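Local coordinates for maltose/maltodextrin-binding protein (Thermus thermophilus, PDB 2GH9), which binds maltotriose in the cleft between its two lobes and probably serves as the sugar receptor of a maltodextrin uptake system, at residues Phe39-Ala50 and Trp66-Leu76; Lys2-Gly10 and Gln54-Val62. All coordinates share one frame; numbering follows the deposited sequence.

Contact 1 of 2, residues Phe39-Ala50 and Trp66-Leu76; sequences FAEIKQKFILGA and WVGEMAQAGVL. With GLC (alpha-D-glucopyranose), chain B; GLC (alpha-D-glucopyranose), chain C.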
loop_
_atom_site.group_PDB
_atom_site.type_symbol
_atom_site.label_atom_id
_atom_site.label_comp_id
_atom_site.label_asym_id
_atom_site.label_seq_id
_atom_site.Cartn_x
_atom_site.Cartn_y
_atom_site.Cartn_z
ATOM N N PHE A 39 10.658 1.235 -4.709
ATOM C CA PHE A 39 9.585 0.264 -4.503
ATOM C C PHE A 39 9.172 -0.426 -5.794
ATOM O O PHE A 39 9.035 -1.655 -5.834
ATOM C CB PHE A 39 8.376 0.963 -3.855
ATOM C CG PHE A 39 7.130 0.122 -3.814
ATOM C CD1 PHE A 39 6.926 -0.774 -2.773
ATOM C CD2 PHE A 39 6.175 0.217 -4.808
ATOM C CE1 PHE A 39 5.781 -1.542 -2.732
ATOM C CE2 PHE A 39 5.020 -0.570 -4.784
ATOM C CZ PHE A 39 4.825 -1.441 -3.751
ATOM N N ALA A 40 9.015 0.362 -6.859
ATOM C CA ALA A 40 8.470 -0.131 -8.149
ATOM C C ALA A 40 9.456 -0.985 -8.962
ATOM O O ALA A 40 9.096 -1.537 -10.013
ATOM C CB ALA A 40 7.959 1.059 -8.988
ATOM N N GLU A 41 10.701 -1.070 -8.485
ATOM C CA GLU A 41 11.753 -1.874 -9.096
ATOM C C GLU A 41 12.100 -3.174 -8.336
ATOM O O GLU A 41 12.724 -4.095 -8.906
ATOM C CB GLU A 41 13.004 -0.996 -9.228
ATOM C CG GLU A 41 12.822 0.114 -10.233
ATOM C CD GLU A 41 14.090 0.850 -10.550
ATOM O OE1 GLU A 41 15.195 0.369 -10.245
ATOM O OE2 GLU A 41 13.990 1.950 -11.105
ATOM N N ILE A 42 11.686 -3.281 -7.074
ATOM C CA ILE A 42 12.130 -4.397 -6.220
ATOM C C ILE A 42 11.664 -5.768 -6.681
ATOM O O ILE A 42 12.482 -6.697 -6.738
ATOM C CB ILE A 42 11.705 -4.235 -4.730
ATOM C CG1 ILE A 42 12.401 -3.058 -4.079
ATOM C CG2 ILE A 42 12.044 -5.492 -3.921
ATOM C CD1 ILE A 42 11.871 -2.749 -2.645
ATOM N N LYS A 43 10.372 -5.922 -6.962
ATOM C CA LYS A 43 9.815 -7.243 -7.300
ATOM C C LYS A 43 10.552 -7.895 -8.490
ATOM O O LYS A 43 10.955 -9.056 -8.412
ATOM C CB LYS A 43 8.296 -7.165 -7.561
ATOM C CG LYS A 43 7.653 -8.547 -7.879
ATOM C CD LYS A 43 6.119 -8.605 -7.768
ATOM C CE LYS A 43 5.375 -7.616 -8.655
ATOM N NZ LYS A 43 5.752 -7.642 -10.092
ATOM N N GLN A 44 10.748 -7.131 -9.564
ATOM C CA GLN A 44 11.427 -7.638 -10.744
ATOM C C GLN A 44 12.880 -7.980 -10.413
ATOM O O GLN A 44 13.376 -9.023 -10.798
ATOM C CB GLN A 44 11.359 -6.622 -11.891
ATOM C CG GLN A 44 12.071 -7.103 -13.175
ATOM C CD GLN A 44 11.972 -6.133 -14.317
ATOM O OE1 GLN A 44 12.282 -4.950 -14.166
ATOM N NE2 GLN A 44 11.564 -6.623 -15.481
ATOM N N LYS A 45 13.550 -7.103 -9.673
ATOM C CA LYS A 45 14.937 -7.329 -9.304
ATOM C C LYS A 45 15.101 -8.625 -8.532
ATOM O O LYS A 45 16.057 -9.382 -8.767
ATOM C CB LYS A 45 15.474 -6.159 -8.480
ATOM C CG LYS A 45 16.048 -5.029 -9.314
ATOM C CD LYS A 45 16.270 -3.765 -8.469
ATOM C CE LYS A 45 17.506 -3.874 -7.609
ATOM N NZ LYS A 45 18.751 -3.952 -8.439
ATOM N N PHE A 46 14.174 -8.878 -7.608
ATOM C CA PHE A 46 14.229 -10.064 -6.745
ATOM C C PHE A 46 13.863 -11.344 -7.455
ATOM O O PHE A 46 14.523 -12.366 -7.288
ATOM C CB PHE A 46 13.281 -9.904 -5.561
ATOM C CG PHE A 46 13.652 -10.745 -4.369
ATOM C CD1 PHE A 46 14.659 -10.319 -3.490
ATOM C CD2 PHE A 46 12.982 -11.924 -4.092
ATOM C CE1 PHE A 46 14.982 -11.066 -2.365
ATOM C CE2 PHE A 46 13.318 -12.681 -2.963
ATOM C CZ PHE A 46 14.321 -12.247 -2.107
ATOM N N ILE A 47 12.771 -11.303 -8.203
ATOM C CA ILE A 47 12.296 -12.499 -8.918
ATOM C C ILE A 47 13.343 -12.953 -9.962
ATOM O O ILE A 47 13.716 -14.131 -10.016
ATOM C CB ILE A 47 10.929 -12.262 -9.590
ATOM C CG1 ILE A 47 9.803 -12.263 -8.547
ATOM C CG2 ILE A 47 10.670 -13.350 -10.644
ATOM C CD1 ILE A 47 8.420 -11.985 -9.135
ATOM N N LEU A 48 13.822 -12.011 -10.770
ATOM C CA LEU A 48 14.826 -12.313 -11.786
ATOM C C LEU A 48 16.206 -12.600 -11.183
ATOM O O LEU A 48 16.878 -13.547 -11.589
ATOM C CB LEU A 48 14.933 -11.180 -12.813
ATOM C CG LEU A 48 13.757 -10.927 -13.755
ATOM C CD1 LEU A 48 14.153 -9.870 -14.802
ATOM C CD2 LEU A 48 13.279 -12.208 -14.433
ATOM N N GLY A 49 16.627 -11.791 -10.214
ATOM C CA GLY A 49 17.944 -11.964 -9.599
ATOM C C GLY A 49 18.103 -13.137 -8.632
ATOM O O GLY A 49 19.184 -13.696 -8.515
ATOM N N ALA A 50 17.041 -13.514 -7.929
ATOM C CA ALA A 50 17.177 -14.462 -6.832
ATOM C C ALA A 50 17.813 -15.782 -7.291
ATOM O O ALA A 50 18.809 -16.226 -6.709
ATOM C CB ALA A 50 15.826 -14.707 -6.143
ATOM N N TRP A 66 2.441 -9.143 -3.831
ATOM C CA TRP A 66 3.571 -9.770 -4.522
ATOM C C TRP A 66 3.788 -11.275 -4.206
ATOM O O TRP A 66 4.575 -11.925 -4.900
ATOM C CB TRP A 66 4.862 -9.065 -4.134
ATOM C CG TRP A 66 4.999 -7.652 -4.551
ATOM C CD1 TRP A 66 4.075 -6.880 -5.213
ATOM C CD2 TRP A 66 6.133 -6.816 -4.323
ATOM N NE1 TRP A 66 4.579 -5.626 -5.420
ATOM C CE2 TRP A 66 5.844 -5.557 -4.891
ATOM C CE3 TRP A 66 7.378 -7.010 -3.710
ATOM C CZ2 TRP A 66 6.742 -4.490 -4.841
ATOM C CZ3 TRP A 66 8.274 -5.949 -3.656
ATOM C CH2 TRP A 66 7.957 -4.705 -4.230
ATOM N N VAL A 67 3.105 -11.810 -3.188
ATOM C CA VAL A 67 3.442 -13.127 -2.608
ATOM C C VAL A 67 3.240 -14.304 -3.574
ATOM O O VAL A 67 4.176 -15.105 -3.776
ATOM C CB VAL A 67 2.741 -13.361 -1.230
ATOM C CG1 VAL A 67 2.742 -14.849 -0.800
ATOM C CG2 VAL A 67 3.430 -12.519 -0.162
ATOM N N GLY A 68 2.065 -14.382 -4.191
ATOM C CA GLY A 68 1.766 -15.438 -5.165
ATOM C C GLY A 68 2.743 -15.506 -6.325
ATOM O O GLY A 68 3.254 -16.570 -6.611
ATOM N N GLU A 69 3.013 -14.377 -6.988
ATOM C CA GLU A 69 3.978 -14.331 -8.083
ATOM C C GLU A 69 5.405 -14.699 -7.663
ATOM O O GLU A 69 6.119 -15.394 -8.399
ATOM C CB GLU A 69 3.988 -12.949 -8.730
ATOM C CG GLU A 69 4.944 -12.798 -9.882
ATOM C CD GLU A 69 4.972 -11.418 -10.456
ATOM O OE1 GLU A 69 4.144 -10.563 -10.046
ATOM O OE2 GLU A 69 5.824 -11.186 -11.332
ATOM N N MET A 70 5.840 -14.187 -6.510
ATOM C CA MET A 70 7.169 -14.484 -6.003
ATOM C C MET A 70 7.315 -15.960 -5.580
ATOM O O MET A 70 8.341 -16.590 -5.871
ATOM C CB MET A 70 7.514 -13.557 -4.829
ATOM C CG MET A 70 7.741 -12.117 -5.254
ATOM S SD MET A 70 8.264 -11.073 -3.878
ATOM C CE MET A 70 9.965 -10.757 -4.272
ATOM N N ALA A 71 6.294 -16.479 -4.892
ATOM C CA ALA A 71 6.255 -17.861 -4.450
ATOM C C ALA A 71 6.302 -18.830 -5.644
ATOM O O ALA A 71 7.070 -19.814 -5.635
ATOM C CB ALA A 71 5.015 -18.108 -3.563
ATOM N N GLN A 72 5.533 -18.529 -6.686
ATOM C CA GLN A 72 5.622 -19.288 -7.947
ATOM C C GLN A 72 6.978 -19.213 -8.631
ATOM O O GLN A 72 7.351 -20.153 -9.322
ATOM C CB GLN A 72 4.568 -18.817 -8.940
ATOM C CG GLN A 72 3.189 -19.318 -8.638
ATOM C CD GLN A 72 2.296 -19.291 -9.857
ATOM O OE1 GLN A 72 2.469 -18.448 -10.755
ATOM N NE2 GLN A 72 1.331 -20.216 -9.904
ATOM N N ALA A 73 7.709 -18.101 -8.473
ATOM C CA ALA A 73 9.060 -17.990 -9.016
ATOM C C ALA A 73 10.064 -18.738 -8.145
ATOM O O ALA A 73 11.259 -18.763 -8.440
ATOM C CB ALA A 73 9.474 -16.522 -9.156
ATOM N N GLY A 74 9.582 -19.322 -7.063
ATOM C CA GLY A 74 10.410 -20.131 -6.176
ATOM C C GLY A 74 11.360 -19.311 -5.330
ATOM O O GLY A 74 12.247 -19.874 -4.689
ATOM N N VAL A 75 11.169 -17.984 -5.279
ATOM C CA VAL A 75 12.216 -17.111 -4.727
ATOM C C VAL A 75 12.071 -16.802 -3.256
ATOM O O VAL A 75 12.968 -16.177 -2.677
ATOM C CB VAL A 75 12.368 -15.783 -5.534
ATOM C CG1 VAL A 75 12.801 -16.105 -6.960
ATOM C CG2 VAL A 75 11.071 -14.915 -5.478
ATOM N N LEU A 76 10.963 -17.239 -2.653
ATOM C CA LEU A 76 10.663 -16.968 -1.237
ATOM C C LEU A 76 10.972 -18.186 -0.378
ATOM O O LEU A 76 10.574 -19.300 -0.704
ATOM C CB LEU A 76 9.179 -16.607 -1.030
ATOM C CG LEU A 76 8.611 -15.343 -1.703
ATOM C CD1 LEU A 76 7.183 -15.068 -1.223
ATOM C CD2 LEU A 76 9.504 -14.143 -1.514
HETATM C C1 GLC B . 2.509 2.249 -1.420
HETATM C C2 GLC B . 1.992 0.925 -0.889
HETATM C C3 GLC B . 2.078 -0.142 -2.003
HETATM C C4 GLC B . 1.423 0.300 -3.303
HETATM C C5 GLC B . 1.936 1.679 -3.709
HETATM C C6 GLC B . 1.169 2.212 -4.925
HETATM O O2 GLC B . 2.792 0.504 0.219
HETATM O O3 GLC B . 1.511 -1.355 -1.558
HETATM O O4 GLC B . 1.699 -0.661 -4.342
HETATM O O5 GLC B . 1.803 2.614 -2.613
HETATM O O6 GLC B . 1.951 3.127 -5.697
HETATM C C1 GLC C . 0.542 -1.361 -4.787
HETATM C C2 GLC C . 0.971 -2.808 -4.941
HETATM C C3 GLC C . 1.984 -2.944 -6.066
HETATM C C4 GLC C . 1.411 -2.324 -7.335
HETATM C C5 GLC C . 0.956 -0.873 -7.121
HETATM C C6 GLC C . 0.255 -0.264 -8.345
HETATM O O2 GLC C . 1.530 -3.299 -3.708
HETATM O O3 GLC C . 2.286 -4.319 -6.284
HETATM O O4 GLC C . 2.416 -2.397 -8.345
HETATM O O5 GLC C . 0.038 -0.820 -6.026
HETATM O O6 GLC C . 0.294 1.165 -8.243
HETATM O O HOH W 1 8.035 -9.386 -11.973
#
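Two nearly parallel helices, 39-49 and 67-72, pack side by side in a largely buried helix-helix contact that runs from the maltotriose site outward, their axes 18° apart. At the sugar end the indole of Trp-66 is packed against Phe-39, Ile-42 and Lys-43. Lys-43 CD stands over the five-membered ring, 3.5 Å from Trp-66 CG, a CH-pi contact. Bends at chi3 (58°) and chi4 lift the amine away from the ring plane and toward Glu-69, giving a salt bridge whose hydrogen bond from Lys-43 NZ to Glu-69 OE1 is weak (3.3 Å); a water donates to Glu-69 OE2 and accepts weakly from Lys-43 NZ. Ile-42 crosses the far end of the indole at about a right angle. Phe-39 meets Trp-66 obliquely, the ring planes 32° apart, with Trp-66 CZ2 over one phenyl face. In this periplasmic-binding-protein fold the two aromatics belong to the ligand pocket: Trp-66 NE1 donates from the indole edge to GLC (chain C) O3 at 2.8 Å. Phe-39 CZ touches GLC (chain B) O4 at 3.3 Å. Farther out the chemistry is apolar. Ile-47 CG1 lies against Met-70 CG (3.9 Å) and Ile-47 CG2 against Ala-73 CB, and Val-75 CG1, just past the Schellman motif at Gly-74, presses tightly on Ala-50 CB (3.4 Å).

Contact 2 of 2, residues Lys2-Gly10 and Gln54-Val62; sequences KITVWTHFG and QAADLVVTV. With GLC (alpha-D-glucopyranose), chain D.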
loop_
_atom_site.group_PDB
_atom_site.type_symbol
_atom_site.label_atom_id
_atom_site.label_comp_id
_atom_site.label_asym_id
_atom_site.label_seq_id
_atom_site.Cartn_x
_atom_site.Cartn_y
_atom_site.Cartn_z
ATOM N N LYS A 2 28.219 -11.517 6.270
ATOM C CA LYS A 2 27.452 -10.310 5.861
ATOM C C LYS A 2 26.172 -10.694 5.123
ATOM O O LYS A 2 26.214 -11.434 4.140
ATOM C CB LYS A 2 28.295 -9.399 4.960
ATOM C CG LYS A 2 27.541 -8.136 4.453
ATOM C CD LYS A 2 28.410 -7.244 3.549
ATOM C CE LYS A 2 28.821 -5.918 4.210
ATOM N NZ LYS A 2 29.504 -4.995 3.224
ATOM N N ILE A 3 25.038 -10.184 5.583
ATOM C CA ILE A 3 23.793 -10.333 4.820
ATOM C C ILE A 3 23.369 -8.983 4.263
ATOM O O ILE A 3 23.728 -7.956 4.818
ATOM C CB ILE A 3 22.655 -10.941 5.651
ATOM C CG1 ILE A 3 22.475 -10.184 6.976
ATOM C CG2 ILE A 3 22.912 -12.442 5.874
ATOM C CD1 ILE A 3 21.183 -10.458 7.640
ATOM N N THR A 4 22.618 -8.994 3.159
ATOM C CA THR A 4 22.134 -7.756 2.555
ATOM C C THR A 4 20.610 -7.697 2.589
ATOM O O THR A 4 19.925 -8.717 2.457
ATOM C CB THR A 4 22.667 -7.550 1.128
ATOM O OG1 THR A 4 22.084 -8.512 0.248
ATOM C CG2 THR A 4 24.204 -7.698 1.101
ATOM N N VAL A 5 20.111 -6.482 2.819
ATOM C CA VAL A 5 18.681 -6.181 2.889
ATOM C C VAL A 5 18.352 -5.170 1.803
ATOM O O VAL A 5 18.953 -4.121 1.761
ATOM C CB VAL A 5 18.298 -5.561 4.254
ATOM C CG1 VAL A 5 16.770 -5.256 4.348
ATOM C CG2 VAL A 5 18.722 -6.475 5.368
ATOM N N TRP A 6 17.415 -5.510 0.922
ATOM C CA TRP A 6 16.796 -4.515 0.037
ATOM C C TRP A 6 15.613 -3.883 0.732
ATOM O O TRP A 6 14.791 -4.602 1.320
ATOM C CB TRP A 6 16.331 -5.162 -1.258
ATOM C CG TRP A 6 17.439 -5.462 -2.193
ATOM C CD1 TRP A 6 18.744 -5.075 -2.078
ATOM C CD2 TRP A 6 17.338 -6.191 -3.412
ATOM N NE1 TRP A 6 19.470 -5.550 -3.137
ATOM C CE2 TRP A 6 18.627 -6.225 -3.983
ATOM C CE3 TRP A 6 16.282 -6.841 -4.071
ATOM C CZ2 TRP A 6 18.891 -6.869 -5.194
ATOM C CZ3 TRP A 6 16.543 -7.479 -5.268
ATOM C CH2 TRP A 6 17.847 -7.490 -5.821
ATOM N N THR A 7 15.532 -2.552 0.681
ATOM C CA THR A 7 14.387 -1.834 1.259
ATOM C C THR A 7 13.936 -0.650 0.404
ATOM O O THR A 7 14.754 -0.002 -0.240
ATOM C CB THR A 7 14.714 -1.312 2.693
ATOM O OG1 THR A 7 13.533 -0.788 3.286
ATOM C CG2 THR A 7 15.796 -0.244 2.668
ATOM N N HIS A 8 12.638 -0.369 0.441
ATOM C CA HIS A 8 12.044 0.818 -0.199
ATOM C C HIS A 8 11.781 1.939 0.809
ATOM O O HIS A 8 11.184 2.982 0.483
ATOM C CB HIS A 8 10.750 0.476 -0.943
ATOM C CG HIS A 8 9.722 -0.254 -0.126
ATOM N ND1 HIS A 8 8.729 0.393 0.582
ATOM C CD2 HIS A 8 9.486 -1.583 0.030
ATOM C CE1 HIS A 8 7.956 -0.503 1.174
ATOM N NE2 HIS A 8 8.377 -1.710 0.833
ATOM N N PHE A 9 12.243 1.730 2.036
ATOM C CA PHE A 9 12.044 2.700 3.080
ATOM C C PHE A 9 12.949 3.921 2.864
ATOM O O PHE A 9 14.069 3.819 2.343
ATOM C CB PHE A 9 12.361 2.105 4.466
ATOM C CG PHE A 9 11.475 0.969 4.886
ATOM C CD1 PHE A 9 10.313 0.644 4.197
ATOM C CD2 PHE A 9 11.814 0.216 5.999
ATOM C CE1 PHE A 9 9.522 -0.398 4.600
ATOM C CE2 PHE A 9 11.028 -0.825 6.413
ATOM C CZ PHE A 9 9.869 -1.127 5.724
ATOM N N GLY A 10 12.444 5.073 3.287
ATOM C CA GLY A 10 13.243 6.282 3.395
ATOM C C GLY A 10 12.951 6.950 4.704
ATOM O O GLY A 10 12.157 6.445 5.506
ATOM N N GLN A 54 21.903 -13.161 -7.423
ATOM C CA GLN A 54 22.086 -11.708 -7.597
ATOM C C GLN A 54 21.161 -10.832 -6.723
ATOM O O GLN A 54 21.250 -9.584 -6.798
ATOM C CB GLN A 54 21.846 -11.306 -9.052
ATOM C CG GLN A 54 22.809 -11.857 -10.101
ATOM C CD GLN A 54 22.231 -11.720 -11.498
ATOM O OE1 GLN A 54 21.021 -11.625 -11.658
ATOM N NE2 GLN A 54 23.082 -11.700 -12.511
ATOM N N ALA A 55 20.278 -11.446 -5.925
ATOM C CA ALA A 55 19.368 -10.679 -5.042
ATOM C C ALA A 55 19.817 -10.682 -3.568
ATOM O O ALA A 55 20.627 -11.519 -3.144
ATOM C CB ALA A 55 17.931 -11.184 -5.164
ATOM N N ALA A 56 19.278 -9.733 -2.799
ATOM C CA ALA A 56 19.551 -9.623 -1.367
ATOM C C ALA A 56 19.055 -10.822 -0.575
ATOM O O ALA A 56 18.188 -11.574 -1.029
ATOM C CB ALA A 56 18.907 -8.341 -0.789
ATOM N N ASP A 57 19.599 -10.971 0.630
ATOM C CA ASP A 57 19.246 -12.070 1.520
ATOM C C ASP A 57 17.845 -11.918 2.077
ATOM O O ASP A 57 17.216 -12.905 2.414
ATOM C CB ASP A 57 20.267 -12.160 2.663
ATOM C CG ASP A 57 21.643 -12.554 2.159
ATOM O OD1 ASP A 57 21.781 -13.708 1.730
ATOM O OD2 ASP A 57 22.557 -11.716 2.134
ATOM N N LEU A 58 17.373 -10.680 2.202
ATOM C CA LEU A 58 15.997 -10.429 2.606
ATOM C C LEU A 58 15.462 -9.112 2.039
ATOM O O LEU A 58 16.219 -8.268 1.550
ATOM C CB LEU A 58 15.809 -10.504 4.141
ATOM C CG LEU A 58 16.618 -9.728 5.178
ATOM C CD1 LEU A 58 15.956 -9.818 6.550
ATOM C CD2 LEU A 58 18.033 -10.253 5.243
ATOM N N VAL A 59 14.134 -8.988 2.033
ATOM C CA VAL A 59 13.486 -7.732 1.630
ATOM C C VAL A 59 12.666 -7.302 2.816
ATOM O O VAL A 59 11.834 -8.069 3.301
ATOM C CB VAL A 59 12.573 -7.857 0.392
ATOM C CG1 VAL A 59 12.104 -6.448 -0.070
ATOM C CG2 VAL A 59 13.279 -8.548 -0.750
ATOM N N VAL A 60 12.974 -6.111 3.319
ATOM C CA VAL A 60 12.232 -5.443 4.386
ATOM C C VAL A 60 11.673 -4.127 3.815
ATOM O O VAL A 60 12.408 -3.133 3.729
ATOM C CB VAL A 60 13.158 -5.126 5.552
ATOM C CG1 VAL A 60 12.387 -4.431 6.666
ATOM C CG2 VAL A 60 13.846 -6.411 6.075
ATOM N N THR A 61 10.405 -4.055 3.410
ATOM C CA THR A 61 9.412 -5.119 3.372
ATOM C C THR A 61 8.820 -5.196 1.959
ATOM O O THR A 61 9.028 -4.298 1.128
ATOM C CB THR A 61 8.255 -4.814 4.346
ATOM O OG1 THR A 61 7.876 -3.424 4.225
ATOM C CG2 THR A 61 8.679 -5.136 5.812
ATOM N N VAL A 62 8.072 -6.258 1.693
ATOM C CA VAL A 62 7.278 -6.349 0.475
ATOM C C VAL A 62 5.793 -6.281 0.809
ATOM O O VAL A 62 5.376 -6.754 1.861
ATOM C CB VAL A 62 7.539 -7.687 -0.313
ATOM C CG1 VAL A 62 9.021 -7.804 -0.741
ATOM C CG2 VAL A 62 7.039 -8.954 0.505
HETATM C C1 GLC D . 7.437 4.118 -0.840
HETATM C C2 GLC D . 6.729 3.479 0.352
HETATM C C3 GLC D . 5.731 2.449 -0.140
HETATM C C4 GLC D . 4.737 3.118 -1.101
HETATM C C5 GLC D . 5.465 3.768 -2.289
HETATM C C6 GLC D . 4.497 4.591 -3.161
HETATM O O1 GLC D . 8.280 3.137 -1.439
HETATM O O2 GLC D . 7.685 2.899 1.267
HETATM O O3 GLC D . 5.038 1.815 0.948
HETATM O O4 GLC D . 3.916 2.116 -1.677
HETATM O O5 GLC D . 6.497 4.621 -1.798
HETATM O O6 GLC D . 5.183 5.252 -4.242
#
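The indole of Trp-6 has Ala-56 on one face, its CB 3.5 Å from the centroid of the five-membered ring and almost on the normal, a CH-pi contact; Ala-55 meets the six-membered end, while Phe-46 and Lys-45 of helix 39-49 also touch this side chain. The imidazole of His-8 has Phe-9 CD1 over one face, offset toward the rim, and bonds at its edge. His-8 ND1 shares a hydrogen bond of 2.8 Å with GLC (chain D) O2, and His-8 NE2 reaches Thr-61 O in a weak, bent bond. With chi1 at 53°, His-8 CG sits between the backbone N and the carbonyl carbon, which lets the ring span from sugar to strand. Over one face of the Phe-9 ring lie Val-60 O and Thr-7 OG1; at its edge is Thr-61 OG1, which is hydrogen-bonded to Gln-269. Strands 3-7 and 58-63 pair in parallel here, part of the central sheet of one lobe of the periplasmic-binding-protein fold. Trp-6 N donates to Leu-58 O (3.1 Å), and Trp-6 O accepts from Val-60 N. At the start of the pairing Asp-57 OD2 takes Thr-4 N on its anti lone pair (2.9 Å, 160°), its other oxygen being held by Ser-277. Where the chain turns at Val-60, before a cis peptide, Thr-7 OG1 donates to Val-60 O at 2.6 Å and accepts from Phe-9 N in an ST turn. Replacing Trp-6 by an alanine would probably leave Ala-55 and Ala-56 without their aromatic cover and open a gap beside helix 39-49. On the other side of the sheet Val-5 CG2 packs on Leu-58 CD2 (3.8 Å) and Val-5 CG1 on Val-60 CG2, with Phe-286 of helix 280-290 against Val-5 and Leu-58.

In the fold
Both contacts are mostly buried and lie on the same side of the chain's centre, about 12 Å apart between centres, but they differ in kind. Contact 2 joins strands mainly through backbone hydrogen bonds, with side-chain bonds at both ends; contact 1 joins helices mainly through side chains, with no backbone hydrogen bond between its segments and a partly exposed ion pair at its margin. Helix 39-49 is common ground: Phe-46 faces helix 67-72 in contact 1 and also packs on Val-59 and Trp-6 of contact 2, and Gly-49 O probably accepts from Gln-54 N. Strand 58-63 comes between the two helices in sequence. Each contact ends at the sugar, contact 2 with His-8, whose ring meets Phe-39 edge-to-face.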